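Local coordinates for clavulanic acid biosynthesis oligopeptide binding protein 2 (Streptomyces clavuligerus, PDB 2WOL) that probably binds oligopeptides or related small solutes as an extracellular solute-binding protein of the clavulanic acid biosynthetic pathway, at residues G213-A218 with A244-V249; F269-E274 with Y551-M556; L63-M68 with A237-R242; D42-D47 with V54-L59. All blocks are in the same frame, centred on the assembly; numbering follows the deposited sequence.

Contact 1: residues G213-A218 with A244-V249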
loop_
_atom_site.group_PDB
_atom_site.type_symbol
_atom_site.label_atom_id
_atom_site.label_comp_id
_atom_site.label_asym_id
_atom_site.label_seq_id
_atom_site.Cartn_x
_atom_site.Cartn_y
_atom_site.Cartn_z
ATOM N N GLY A 213 -3.603 -21.159 5.171
ATOM C CA GLY A 213 -4.637 -20.409 5.878
ATOM C C GLY A 213 -5.917 -21.203 6.058
ATOM O O GLY A 213 -5.997 -22.365 5.654
ATOM N N PRO A 214 -6.934 -20.582 6.679
ATOM C CA PRO A 214 -8.219 -21.245 6.935
ATOM C C PRO A 214 -9.030 -21.593 5.691
ATOM O O PRO A 214 -9.954 -22.408 5.779
ATOM C CB PRO A 214 -8.976 -20.233 7.800
ATOM C CG PRO A 214 -8.318 -18.905 7.536
ATOM C CD PRO A 214 -6.886 -19.215 7.230
ATOM N N TYR A 215 -8.701 -20.978 4.555
ATOM C CA TYR A 215 -9.405 -21.243 3.302
ATOM C C TYR A 215 -8.444 -21.614 2.191
ATOM O O TYR A 215 -7.259 -21.281 2.236
ATOM C CB TYR A 215 -10.273 -20.040 2.891
ATOM C CG TYR A 215 -11.260 -19.704 3.975
ATOM C CD1 TYR A 215 -10.880 -18.904 5.052
ATOM C CD2 TYR A 215 -12.551 -20.231 3.961
ATOM C CE1 TYR A 215 -11.758 -18.625 6.079
ATOM C CE2 TYR A 215 -13.446 -19.949 4.986
ATOM C CZ TYR A 215 -13.038 -19.145 6.040
ATOM O OH TYR A 215 -13.887 -18.843 7.078
ATOM N N ARG A 216 -8.974 -22.319 1.204
ATOM C CA ARG A 216 -8.232 -22.649 0.003
ATOM C C ARG A 216 -9.082 -22.313 -1.217
ATOM O O ARG A 216 -10.310 -22.192 -1.115
ATOM C CB ARG A 216 -7.829 -24.128 0.007
ATOM C CG ARG A 216 -8.989 -25.114 -0.060
ATOM C CD ARG A 216 -8.469 -26.538 -0.077
ATOM N NE ARG A 216 -9.552 -27.514 -0.065
ATOM C CZ ARG A 216 -9.399 -28.813 0.186
ATOM N NH1 ARG A 216 -8.200 -29.314 0.460
ATOM N NH2 ARG A 216 -10.457 -29.613 0.168
ATOM N N VAL A 217 -8.427 -22.158 -2.364
ATOM C CA VAL A 217 -9.116 -21.887 -3.618
ATOM C C VAL A 217 -9.898 -23.126 -4.061
ATOM O O VAL A 217 -9.316 -24.194 -4.267
ATOM C CB VAL A 217 -8.130 -21.467 -4.737
ATOM C CG1 VAL A 217 -8.878 -21.161 -6.026
ATOM C CG2 VAL A 217 -7.289 -20.267 -4.303
ATOM N N ALA A 218 -11.216 -22.978 -4.191
ATOM C CA ALA A 218 -12.071 -24.054 -4.690
ATOM C C ALA A 218 -12.222 -23.953 -6.204
ATOM O O ALA A 218 -12.211 -24.968 -6.911
ATOM C CB ALA A 218 -13.434 -24.013 -4.015
ATOM N N ALA A 244 -11.979 -17.319 11.060
ATOM C CA ALA A 244 -12.539 -18.206 10.031
ATOM C C ALA A 244 -14.020 -18.530 10.236
ATOM O O ALA A 244 -14.409 -19.694 10.370
ATOM C CB ALA A 244 -11.715 -19.481 9.920
ATOM N N LEU A 245 -14.845 -17.491 10.244
ATOM C CA LEU A 245 -16.273 -17.662 10.516
ATOM C C LEU A 245 -17.091 -18.251 9.356
ATOM O O LEU A 245 -17.806 -19.229 9.557
ATOM C CB LEU A 245 -16.893 -16.362 11.043
ATOM C CG LEU A 245 -16.290 -15.820 12.342
ATOM C CD1 LEU A 245 -16.873 -14.468 12.678
ATOM C CD2 LEU A 245 -16.468 -16.792 13.519
ATOM N N PRO A 246 -16.996 -17.676 8.140
ATOM C CA PRO A 246 -17.845 -18.240 7.085
ATOM C C PRO A 246 -17.408 -19.638 6.654
ATOM O O PRO A 246 -16.226 -19.975 6.738
ATOM C CB PRO A 246 -17.690 -17.249 5.922
ATOM C CG PRO A 246 -16.459 -16.491 6.200
ATOM C CD PRO A 246 -16.176 -16.545 7.662
ATOM N N ASP A 247 -18.363 -20.444 6.202
ATOM C CA ASP A 247 -18.044 -21.755 5.650
ATOM C C ASP A 247 -17.486 -21.631 4.236
ATOM O O ASP A 247 -16.775 -22.511 3.765
ATOM C CB ASP A 247 -19.283 -22.653 5.633
ATOM C CG ASP A 247 -19.665 -23.152 7.012
ATOM O OD1 ASP A 247 -20.822 -23.593 7.169
ATOM O OD2 ASP A 247 -18.822 -23.109 7.933
ATOM N N ARG A 248 -17.824 -20.534 3.562
ATOM C CA ARG A 248 -17.461 -20.345 2.167
ATOM C C ARG A 248 -17.341 -18.854 1.880
ATOM O O ARG A 248 -18.009 -18.034 2.512
ATOM C CB ARG A 248 -18.530 -20.979 1.270
ATOM C CG ARG A 248 -18.189 -21.077 -0.209
ATOM C CD ARG A 248 -19.274 -21.854 -0.943
ATOM N NE ARG A 248 -18.989 -21.969 -2.370
ATOM C CZ ARG A 248 -18.252 -22.935 -2.907
ATOM N NH1 ARG A 248 -17.725 -23.882 -2.138
ATOM N NH2 ARG A 248 -18.051 -22.961 -4.218
ATOM N N VAL A 249 -16.471 -18.512 0.935
ATOM C CA VAL A 249 -16.321 -17.138 0.476
ATOM C C VAL A 249 -16.458 -17.147 -1.042
ATOM O O VAL A 249 -15.752 -17.887 -1.730
ATOM C CB VAL A 249 -14.958 -16.535 0.909
ATOM C CG1 VAL A 249 -14.808 -15.102 0.406
ATOM C CG2 VAL A 249 -14.804 -16.583 2.428
#
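Tyr215 and Pro246 join the start of edge strand 215-221 to the loop that leads into strand 248-253, in a buried side-chain-to-backbone contact at one end of the five-stranded mixed sheet. Strand 225-230 lies between these two strands in the sheet, and the Tyr215 side chain reaches across its end to the loop before strand 248-253. The phenol is the bridge. Chi1 (-58°) sets CG beside the backbone N, anti to the carbonyl carbon. At the far end of the ring, Tyr215 OH donates to Pro246 O over 2.6 Å. The bond lies in the carbonyl plane on a lone pair, at a C=O...donor angle of 138°, and the carbonyl oxygen sits at the ring edge.

Around the hydroxyl the packing is close: Pro246 CD lies 3.3 Å from Tyr215 OH, and Ala244 CB is 3.9 Å from Tyr215 CE1. Val249 CG2 lies over one face of the ring, 4.4 Å from Tyr215 CE2. Beside the ring, Pro214 CB meets Ala244 CB at 3.5 Å, adding a small apolar patch. The buried hydroxyl is thus satisfied by the Pro246 carbonyl, with Ala244 CB and Pro246 CD packed near it.

Arg230 of strand 225-230 packs on Tyr215 and forms a salt bridge with Asp247. Helix 54-63 packs on the contact through Leu62, which touches both Tyr215 and Val249.

Contact 2: residues F269-E274 with Y551-M556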
loop_
_atom_site.group_PDB
_atom_site.type_symbol
_atom_site.label_atom_id
_atom_site.label_comp_id
_atom_site.label_asym_id
_atom_site.label_seq_id
_atom_site.Cartn_x
_atom_site.Cartn_y
_atom_site.Cartn_z
ATOM N N PHE A 269 -24.664 -8.290 -2.759
ATOM C CA PHE A 269 -23.330 -8.637 -2.284
ATOM C C PHE A 269 -23.166 -8.066 -0.890
ATOM O O PHE A 269 -23.791 -7.064 -0.552
ATOM C CB PHE A 269 -22.258 -8.096 -3.230
ATOM C CG PHE A 269 -22.439 -8.543 -4.645
ATOM C CD1 PHE A 269 -22.964 -7.680 -5.597
ATOM C CD2 PHE A 269 -22.125 -9.849 -5.020
ATOM C CE1 PHE A 269 -23.153 -8.103 -6.907
ATOM C CE2 PHE A 269 -22.308 -10.277 -6.325
ATOM C CZ PHE A 269 -22.825 -9.403 -7.272
ATOM N N ASP A 270 -22.331 -8.709 -0.086
ATOM C CA ASP A 270 -22.161 -8.304 1.300
ATOM C C ASP A 270 -21.197 -7.136 1.439
ATOM O O ASP A 270 -21.495 -6.155 2.122
ATOM C CB ASP A 270 -21.683 -9.489 2.140
ATOM C CG ASP A 270 -22.675 -10.639 2.143
ATOM O OD1 ASP A 270 -23.899 -10.381 2.073
ATOM O OD2 ASP A 270 -22.233 -11.801 2.226
ATOM N N ILE A 271 -20.045 -7.261 0.779
ATOM C CA ILE A 271 -18.923 -6.336 0.906
ATOM C C ILE A 271 -18.171 -6.241 -0.420
ATOM O O ILE A 271 -18.027 -7.237 -1.129
ATOM C CB ILE A 271 -17.933 -6.810 2.017
ATOM C CG1 ILE A 271 -18.607 -6.837 3.400
ATOM C CG2 ILE A 271 -16.645 -5.962 2.038
ATOM C CD1 ILE A 271 -18.927 -5.467 3.999
ATOM N N ASN A 272 -17.706 -5.034 -0.744
ATOM C CA ASN A 272 -16.795 -4.824 -1.866
ATOM C C ASN A 272 -15.367 -5.169 -1.430
ATOM O O ASN A 272 -14.753 -4.433 -0.655
ATOM C CB ASN A 272 -16.898 -3.370 -2.341
ATOM C CG ASN A 272 -15.894 -3.025 -3.427
ATOM O OD1 ASN A 272 -15.011 -3.814 -3.757
ATOM N ND2 ASN A 272 -16.029 -1.831 -3.987
ATOM N N LEU A 273 -14.848 -6.287 -1.933
ATOM C CA LEU A 273 -13.496 -6.741 -1.599
ATOM C C LEU A 273 -12.416 -5.827 -2.167
ATOM O O LEU A 273 -11.429 -5.528 -1.496
ATOM C CB LEU A 273 -13.267 -8.176 -2.093
ATOM C CG LEU A 273 -11.822 -8.697 -2.078
ATOM C CD1 LEU A 273 -11.262 -8.775 -0.664
ATOM C CD2 LEU A 273 -11.725 -10.046 -2.775
ATOM N N GLU A 274 -12.611 -5.394 -3.410
ATOM C CA GLU A 274 -11.626 -4.558 -4.092
ATOM C C GLU A 274 -11.362 -3.281 -3.297
ATOM O O GLU A 274 -10.226 -2.806 -3.215
ATOM C CB GLU A 274 -12.098 -4.231 -5.506
ATOM C CG GLU A 274 -11.027 -3.606 -6.365
ATOM C CD GLU A 274 -11.552 -3.126 -7.692
ATOM O OE1 GLU A 274 -12.790 -3.002 -7.848
ATOM O OE2 GLU A 274 -10.715 -2.867 -8.575
ATOM N N TYR A 551 -11.489 -2.807 4.891
ATOM C CA TYR A 551 -12.045 -3.748 5.861
ATOM C C TYR A 551 -11.217 -5.027 5.928
ATOM O O TYR A 551 -10.763 -5.531 4.899
ATOM C CB TYR A 551 -13.464 -4.138 5.471
ATOM C CG TYR A 551 -14.523 -3.056 5.571
ATOM C CD1 TYR A 551 -15.555 -2.992 4.633
ATOM C CD2 TYR A 551 -14.506 -2.119 6.599
ATOM C CE1 TYR A 551 -16.549 -2.025 4.720
ATOM C CE2 TYR A 551 -15.484 -1.138 6.690
ATOM C CZ TYR A 551 -16.504 -1.100 5.750
ATOM O OH TYR A 551 -17.499 -0.148 5.819
ATOM N N ASP A 552 -11.039 -5.565 7.132
ATOM C CA ASP A 552 -10.343 -6.841 7.273
ATOM C C ASP A 552 -11.309 -7.981 6.968
ATOM O O ASP A 552 -11.980 -8.509 7.855
ATOM C CB ASP A 552 -9.732 -6.995 8.662
ATOM C CG ASP A 552 -8.717 -8.123 8.733
ATOM O OD1 ASP A 552 -8.249 -8.582 7.666
ATOM O OD2 ASP A 552 -8.374 -8.540 9.860
ATOM N N ILE A 553 -11.377 -8.337 5.691
ATOM C CA ILE A 553 -12.274 -9.371 5.191
ATOM C C ILE A 553 -12.222 -10.654 6.018
ATOM O O ILE A 553 -13.258 -11.229 6.330
ATOM C CB ILE A 553 -11.952 -9.703 3.711
ATOM C CG1 ILE A 553 -12.015 -8.437 2.839
ATOM C CG2 ILE A 553 -12.850 -10.827 3.183
ATOM C CD1 ILE A 553 -13.366 -7.738 2.783
ATOM N N GLN A 554 -11.014 -11.093 6.372
ATOM C CA GLN A 554 -10.836 -12.374 7.057
ATOM C C GLN A 554 -11.544 -12.443 8.416
ATOM O O GLN A 554 -11.857 -13.527 8.895
ATOM C CB GLN A 554 -9.348 -12.725 7.188
ATOM C CG GLN A 554 -8.555 -11.878 8.173
ATOM C CD GLN A 554 -8.669 -12.376 9.600
ATOM O OE1 GLN A 554 -8.932 -13.558 9.835
ATOM N NE2 GLN A 554 -8.462 -11.482 10.563
ATOM N N ALA A 555 -11.781 -11.284 9.023
ATOM C CA ALA A 555 -12.412 -11.220 10.342
ATOM C C ALA A 555 -13.936 -11.341 10.286
ATOM O O ALA A 555 -14.583 -11.581 11.307
ATOM C CB ALA A 555 -12.022 -9.934 11.041
ATOM N N MET A 556 -14.502 -11.179 9.094
ATOM C CA MET A 556 -15.947 -11.060 8.929
ATOM C C MET A 556 -16.677 -12.383 9.058
ATOM O O MET A 556 -16.147 -13.436 8.716
ATOM C CB MET A 556 -16.275 -10.449 7.573
ATOM C CG MET A 556 -15.858 -9.012 7.431
ATOM S SD MET A 556 -16.063 -8.467 5.736
ATOM C CE MET A 556 -15.610 -6.745 5.920
#
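Ile271 meets three side chains of the loop 551-556, each in a different orientation. Toward Met556 it points tip to tip: Ile271 CG1 lies 3.8 Å from Met556 SD, and the methionine CE continues onto Ile271 CG1 and CD1. The Met556 chain is extended beyond CG (chi2 172°), which carries the sulfur out to the isoleucine. The other branch, Ile271 CG2, slides past Ile553 in the opposite direction and comes to 3.8 Å from Ile553 CD1. At the edge of the tyrosine ring, Ile271 CG2 lies 4.1 Å from Tyr551 CD1, the two side chains crossing at about a right angle.

Leu273 extends the apolar surface by one more crossing near a right angle, Leu273 CD1 resting 3.6 Å from Ile553 CG1. Ile553 therefore touches both Ile271 and Leu273. No hydrogen bond joins the segments; the contact rests on branched aliphatic chains, a thioether and a ring edge. The short 3-10 turn 553-555 presents Ile553, and Met556 follows it.

The contact joins this C-terminal loop to the sheet edge: strand 271-272 is an outermost strand of the mixed sheet, paired with strand 34-39, whose Leu37 touches both Ile271 and Ile553. Helix 54-63 packs on the contact through Trp55 on Leu273 and Leu58 on Ile553.

Contact 3: residues L63-M68 with A237-R242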
loop_
_atom_site.group_PDB
_atom_site.type_symbol
_atom_site.label_atom_id
_atom_site.label_comp_id
_atom_site.label_asym_id
_atom_site.label_seq_id
_atom_site.Cartn_x
_atom_site.Cartn_y
_atom_site.Cartn_z
ATOM N N LEU A 63 -6.106 -17.047 2.869
ATOM C CA LEU A 63 -5.530 -18.159 2.109
ATOM C C LEU A 63 -4.202 -18.676 2.642
ATOM O O LEU A 63 -3.925 -19.875 2.566
ATOM C CB LEU A 63 -5.358 -17.751 0.642
ATOM C CG LEU A 63 -6.625 -17.504 -0.175
ATOM C CD1 LEU A 63 -6.259 -16.848 -1.497
ATOM C CD2 LEU A 63 -7.383 -18.803 -0.402
ATOM N N ASN A 64 -3.364 -17.783 3.152
ATOM C CA ASN A 64 -2.025 -18.178 3.562
ATOM C C ASN A 64 -1.571 -17.493 4.825
ATOM O O ASN A 64 -1.733 -16.281 4.982
ATOM C CB ASN A 64 -1.019 -17.925 2.438
ATOM C CG ASN A 64 -1.161 -18.915 1.299
ATOM O OD1 ASN A 64 -0.886 -20.107 1.459
ATOM N ND2 ASN A 64 -1.608 -18.430 0.145
ATOM N N ARG A 65 -1.002 -18.279 5.729
ATOM C CA ARG A 65 -0.392 -17.740 6.927
ATOM C C ARG A 65 1.049 -17.336 6.640
ATOM O O ARG A 65 1.633 -17.743 5.634
ATOM C CB ARG A 65 -0.462 -18.761 8.059
ATOM C CG ARG A 65 -1.883 -19.147 8.444
ATOM C CD ARG A 65 -1.891 -20.181 9.552
ATOM N NE ARG A 65 -1.359 -19.650 10.801
ATOM C CZ ARG A 65 -1.353 -20.313 11.955
ATOM N NH1 ARG A 65 -1.848 -21.540 12.023
ATOM N NH2 ARG A 65 -0.850 -19.746 13.043
ATOM N N THR A 66 1.610 -16.523 7.528
ATOM C CA THR A 66 2.969 -16.014 7.392
ATOM C C THR A 66 3.630 -16.086 8.767
ATOM O O THR A 66 2.951 -16.364 9.758
ATOM C CB THR A 66 2.961 -14.560 6.862
ATOM O OG1 THR A 66 1.958 -13.810 7.559
ATOM C CG2 THR A 66 2.638 -14.524 5.371
ATOM N N LEU A 67 4.937 -15.860 8.843
ATOM C CA LEU A 67 5.624 -15.889 10.142
ATOM C C LEU A 67 4.999 -14.881 11.095
ATOM O O LEU A 67 4.700 -15.204 12.256
ATOM C CB LEU A 67 7.124 -15.628 9.988
ATOM C CG LEU A 67 7.963 -16.762 9.393
ATOM C CD1 LEU A 67 9.356 -16.255 9.070
ATOM C CD2 LEU A 67 8.034 -17.959 10.333
ATOM N N MET A 68 4.806 -13.667 10.582
ATOM C CA MET A 68 4.181 -12.567 11.307
ATOM C C MET A 68 2.964 -12.121 10.515
ATOM O O MET A 68 2.920 -12.299 9.304
ATOM C CB MET A 68 5.154 -11.394 11.436
ATOM C CG MET A 68 6.486 -11.749 12.087
ATOM S SD MET A 68 6.305 -12.165 13.837
ATOM C CE MET A 68 5.819 -10.577 14.517
ATOM N N ALA A 237 -6.867 -23.792 16.786
ATOM C CA ALA A 237 -6.165 -23.667 18.066
ATOM C C ALA A 237 -4.745 -23.120 17.927
ATOM O O ALA A 237 -4.153 -22.664 18.912
ATOM C CB ALA A 237 -6.150 -25.007 18.794
ATOM N N THR A 238 -4.210 -23.158 16.708
ATOM C CA THR A 238 -2.836 -22.723 16.441
ATOM C C THR A 238 -2.757 -21.339 15.800
ATOM O O THR A 238 -1.665 -20.834 15.539
ATOM C CB THR A 238 -2.086 -23.719 15.531
ATOM O OG1 THR A 238 -2.591 -23.635 14.186
ATOM C CG2 THR A 238 -2.233 -25.145 16.049
ATOM N N ASP A 239 -3.915 -20.734 15.551
ATOM C CA ASP A 239 -3.972 -19.472 14.819
ATOM C C ASP A 239 -4.509 -18.350 15.707
ATOM O O ASP A 239 -5.699 -18.340 16.024
ATOM C CB ASP A 239 -4.838 -19.640 13.568
ATOM C CG ASP A 239 -4.694 -18.483 12.595
ATOM O OD1 ASP A 239 -4.623 -17.320 13.043
ATOM O OD2 ASP A 239 -4.662 -18.747 11.375
ATOM N N PRO A 240 -3.631 -17.405 16.111
ATOM C CA PRO A 240 -4.029 -16.287 16.971
ATOM C C PRO A 240 -4.650 -15.104 16.216
ATOM O O PRO A 240 -5.027 -14.107 16.843
ATOM C CB PRO A 240 -2.704 -15.860 17.604
ATOM C CG PRO A 240 -1.692 -16.138 16.538
ATOM C CD PRO A 240 -2.191 -17.353 15.786
ATOM N N ILE A 241 -4.751 -15.218 14.893
ATOM C CA ILE A 241 -5.169 -14.102 14.035
ATOM C C ILE A 241 -6.584 -14.283 13.471
ATOM O O ILE A 241 -7.392 -13.347 13.482
ATOM C CB ILE A 241 -4.172 -13.898 12.837
ATOM C CG1 ILE A 241 -2.703 -13.815 13.308
ATOM C CG2 ILE A 241 -4.587 -12.704 11.948
ATOM C CD1 ILE A 241 -2.319 -12.549 14.066
ATOM N N ARG A 242 -6.879 -15.490 12.993
ATOM C CA ARG A 242 -8.006 -15.714 12.089
ATOM C C ARG A 242 -9.185 -16.465 12.711
ATOM O O ARG A 242 -9.038 -17.625 13.101
ATOM C CB ARG A 242 -7.518 -16.455 10.841
ATOM C CG ARG A 242 -6.444 -15.698 10.092
ATOM C CD ARG A 242 -5.748 -16.552 9.062
ATOM N NE ARG A 242 -4.589 -15.843 8.527
ATOM C CZ ARG A 242 -3.408 -15.780 9.132
ATOM N NH1 ARG A 242 -3.210 -16.415 10.283
ATOM N NH2 ARG A 242 -2.417 -15.092 8.583
HETATM O O HOH W 1 -1.992 -13.944 6.070
#
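Arg65 and Arg242 bring two guanidinium groups together around the carboxylate of Asp239, their planes 47° apart. Over one face of the Arg65 group lies Asp239 OD2, offset toward the rim and 3.5 Å from Arg65 NE; the carboxylate stacks on the guanidinium in a charge contact without any Arg65 N-H directed at it. At the edge of the same group, Arg65 NH1 donates to Thr238 OG1 (3.1 Å), close to the guanidinium plane, and NH2 donates to Thr238 O (2.8 Å) from above the carbonyl plane. Arg65 thus grips Thr238 end-on, its chain bent at chi3 (66°). Thr238 OG1 also bonds to Asp235 O.

The Arg242 group has Ile241 CG2 over its centre on one face and Arg65 CG on the opposite face, 3.6 Å from Arg242 NH1. Tilted from its plane, Asp239 OD2 forms a salt bridge with Arg242 NH1 (3.0 Å), while at the edge a water accepts from Arg242 NH2 (2.8 Å) and donates to Asn64 O.

Asp239 OD1 accepts from Ile241 N, an Asx turn, and from Arg242 N, an Asx motif; both bonds help fix the carboxylate's orientation, where OD2 meets both arginines. The like charges, 3.8 Å apart at Arg65 NE and Arg242 NH1, are probably balanced by Asp239 and by Asp84, which makes salt bridges with both.

Arg242 NE also bonds to Arg61 O of helix 54-63, so the cluster ties the loop between that helix and strand 68-69 to the connection from strand 225-230 to strand 248-253.

Contact 4: residues D42-D47 with V54-L59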
loop_
_atom_site.group_PDB
_atom_site.type_symbol
_atom_site.label_atom_id
_atom_site.label_comp_id
_atom_site.label_asym_id
_atom_site.label_seq_id
_atom_site.Cartn_x
_atom_site.Cartn_y
_atom_site.Cartn_z
ATOM N N ASP A 42 -10.435 -8.608 -11.640
ATOM C CA ASP A 42 -9.923 -9.918 -11.256
ATOM C C ASP A 42 -8.656 -9.730 -10.421
ATOM O O ASP A 42 -8.020 -8.673 -10.464
ATOM C CB ASP A 42 -9.606 -10.728 -12.524
ATOM C CG ASP A 42 -9.623 -12.239 -12.298
ATOM O OD1 ASP A 42 -9.693 -12.702 -11.144
ATOM O OD2 ASP A 42 -9.558 -12.972 -13.309
ATOM N N VAL A 43 -8.298 -10.754 -9.654
ATOM C CA VAL A 43 -7.002 -10.779 -8.987
ATOM C C VAL A 43 -5.889 -10.653 -10.028
ATOM O O VAL A 43 -6.046 -11.099 -11.171
ATOM C CB VAL A 43 -6.801 -12.078 -8.160
ATOM C CG1 VAL A 43 -7.881 -12.204 -7.094
ATOM C CG2 VAL A 43 -6.783 -13.323 -9.059
ATOM N N ASP A 44 -4.776 -10.034 -9.644
ATOM C CA ASP A 44 -3.607 -10.015 -10.522
ATOM C C ASP A 44 -2.906 -11.378 -10.544
ATOM O O ASP A 44 -2.369 -11.790 -11.574
ATOM C CB ASP A 44 -2.638 -8.864 -10.179
ATOM C CG ASP A 44 -2.201 -8.848 -8.711
ATOM O OD1 ASP A 44 -2.805 -9.545 -7.872
ATOM O OD2 ASP A 44 -1.243 -8.104 -8.404
ATOM N N SER A 45 -2.940 -12.079 -9.413
ATOM C CA SER A 45 -2.368 -13.420 -9.298
ATOM C C SER A 45 -2.905 -14.138 -8.065
ATOM O O SER A 45 -3.243 -13.497 -7.062
ATOM C CB SER A 45 -0.840 -13.340 -9.221
ATOM O OG SER A 45 -0.266 -14.636 -9.172
ATOM N N LEU A 46 -2.989 -15.466 -8.158
ATOM C CA LEU A 46 -3.241 -16.316 -6.993
ATOM C C LEU A 46 -1.955 -16.964 -6.452
ATOM O O LEU A 46 -1.990 -17.736 -5.493
ATOM C CB LEU A 46 -4.309 -17.376 -7.296
ATOM C CG LEU A 46 -5.730 -16.854 -7.555
ATOM C CD1 LEU A 46 -6.635 -17.987 -8.002
ATOM C CD2 LEU A 46 -6.317 -16.150 -6.334
ATOM N N ASP A 47 -0.823 -16.651 -7.077
ATOM C CA ASP A 47 0.475 -16.972 -6.502
ATOM C C ASP A 47 0.739 -15.908 -5.437
ATOM O O ASP A 47 0.768 -14.717 -5.748
ATOM C CB ASP A 47 1.554 -16.956 -7.598
ATOM C CG ASP A 47 2.916 -17.429 -7.107
ATOM O OD1 ASP A 47 3.261 -17.179 -5.937
ATOM O OD2 ASP A 47 3.658 -18.037 -7.918
ATOM N N VAL A 54 -3.330 -4.350 -3.193
ATOM C CA VAL A 54 -3.601 -4.252 -1.756
ATOM C C VAL A 54 -4.750 -5.176 -1.350
ATOM O O VAL A 54 -4.661 -5.865 -0.332
ATOM C CB VAL A 54 -3.881 -2.795 -1.300
ATOM C CG1 VAL A 54 -4.177 -2.748 0.195
ATOM C CG2 VAL A 54 -2.697 -1.896 -1.626
ATOM N N TRP A 55 -5.804 -5.214 -2.164
ATOM C CA TRP A 55 -6.973 -6.028 -1.846
ATOM C C TRP A 55 -6.722 -7.532 -1.980
ATOM O O TRP A 55 -7.420 -8.338 -1.364
ATOM C CB TRP A 55 -8.209 -5.576 -2.632
ATOM C CG TRP A 55 -8.154 -5.752 -4.125
ATOM C CD1 TRP A 55 -7.727 -4.835 -5.046
ATOM C CD2 TRP A 55 -8.600 -6.893 -4.871
ATOM N NE1 TRP A 55 -7.857 -5.345 -6.317
ATOM C CE2 TRP A 55 -8.397 -6.603 -6.240
ATOM C CE3 TRP A 55 -9.151 -8.134 -4.516
ATOM C CZ2 TRP A 55 -8.725 -7.510 -7.255
ATOM C CZ3 TRP A 55 -9.477 -9.039 -5.530
ATOM C CH2 TRP A 55 -9.262 -8.719 -6.880
ATOM N N VAL A 56 -5.732 -7.907 -2.786
ATOM C CA VAL A 56 -5.338 -9.310 -2.865
ATOM C C VAL A 56 -4.441 -9.667 -1.671
ATOM O O VAL A 56 -4.532 -10.776 -1.142
ATOM C CB VAL A 56 -4.685 -9.671 -4.218
ATOM C CG1 VAL A 56 -4.299 -11.150 -4.250
ATOM C CG2 VAL A 56 -5.641 -9.359 -5.367
ATOM N N TRP A 57 -3.601 -8.731 -1.223
ATOM C CA TRP A 57 -2.872 -8.932 0.037
ATOM C C TRP A 57 -3.870 -9.166 1.171
ATOM O O TRP A 57 -3.670 -10.025 2.028
ATOM C CB TRP A 57 -1.981 -7.737 0.376
ATOM C CG TRP A 57 -0.911 -7.450 -0.633
ATOM C CD1 TRP A 57 -0.428 -8.301 -1.588
ATOM C CD2 TRP A 57 -0.186 -6.218 -0.789
ATOM N NE1 TRP A 57 0.553 -7.681 -2.324
ATOM C CE2 TRP A 57 0.722 -6.402 -1.857
ATOM C CE3 TRP A 57 -0.217 -4.977 -0.131
ATOM C CZ2 TRP A 57 1.593 -5.392 -2.286
ATOM C CZ3 TRP A 57 0.659 -3.967 -0.555
ATOM C CH2 TRP A 57 1.547 -4.185 -1.627
ATOM N N LEU A 58 -4.952 -8.392 1.152
ATOM C CA LEU A 58 -6.026 -8.520 2.125
ATOM C C LEU A 58 -6.698 -9.895 2.030
ATOM O O LEU A 58 -6.935 -10.550 3.047
ATOM C CB LEU A 58 -7.038 -7.397 1.882
ATOM C CG LEU A 58 -8.197 -7.182 2.847
ATOM C CD1 LEU A 58 -7.685 -6.615 4.171
ATOM C CD2 LEU A 58 -9.189 -6.242 2.192
ATOM N N LEU A 59 -6.988 -10.328 0.804
ATOM C CA LEU A 59 -7.566 -11.649 0.559
ATOM C C LEU A 59 -6.620 -12.777 0.982
ATOM O O LEU A 59 -7.065 -13.839 1.423
ATOM C CB LEU A 59 -7.930 -11.792 -0.919
ATOM C CG LEU A 59 -8.603 -13.083 -1.382
ATOM C CD1 LEU A 59 -10.007 -13.212 -0.807
ATOM C CD2 LEU A 59 -8.631 -13.109 -2.894
#
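Val43 packs on Trp55 and Val56 at the first turns of helix 54-63. From Val43 CB, 4.1 Å from Val56 CG2, the side chain continues to CG1, which lies anti to the carbonyl carbon (chi1 -60°). This methyl, Val43 CG1, rests 3.8 Å from Trp55 CH2 and is also 4.0 Å from Val56 CG2; Leu59 CD2 is more distant, at 4.4 Å. The valine and tryptophan side chains cross at about a right angle.

The backbone takes part too: Asp42 O approaches the edge of the indole, 3.5 Å from Trp55 CZ2, and Val43 N lies near Trp55 CH2. Val56 CG2 also meets Asp44 OD1, and Val56 CG1 meets Ser45 O.

No hydrogen bond spans the two segments, and between them the contact is van der Waals packing. Several polar groups of the loop bond within it or to residues outside the contact: Asp47 N donates to Ser45 OG, an ST turn, while Asp44 bonds through OD1 to Thr51 OG1 and through OD2 to Tyr52 N, tying the loop to the residues just before the helix.

Contact 1 lies on the same side of the chain's centre as each of the other three, and contacts 1 and 2 both reach the five-stranded mixed sheet. Contact 4 comes first along the chain, joining the loop after strand 34-39 to helix 54-63; contact 3 starts where that helix ends, and its segments alternate with those of contact 1. Contact 2 joins strand 271-272 to a loop near the C-terminus. The centre of contact 1 is about 13 Å from those of contacts 2 and 3, and contact 2 is equally far from contact 4. Direct touches, Pro214 with Arg242, Pro246 with Met556, and Leu58 with Ile553, bring residues 42-68, 213-274 and 551-556 together about helix 54-63.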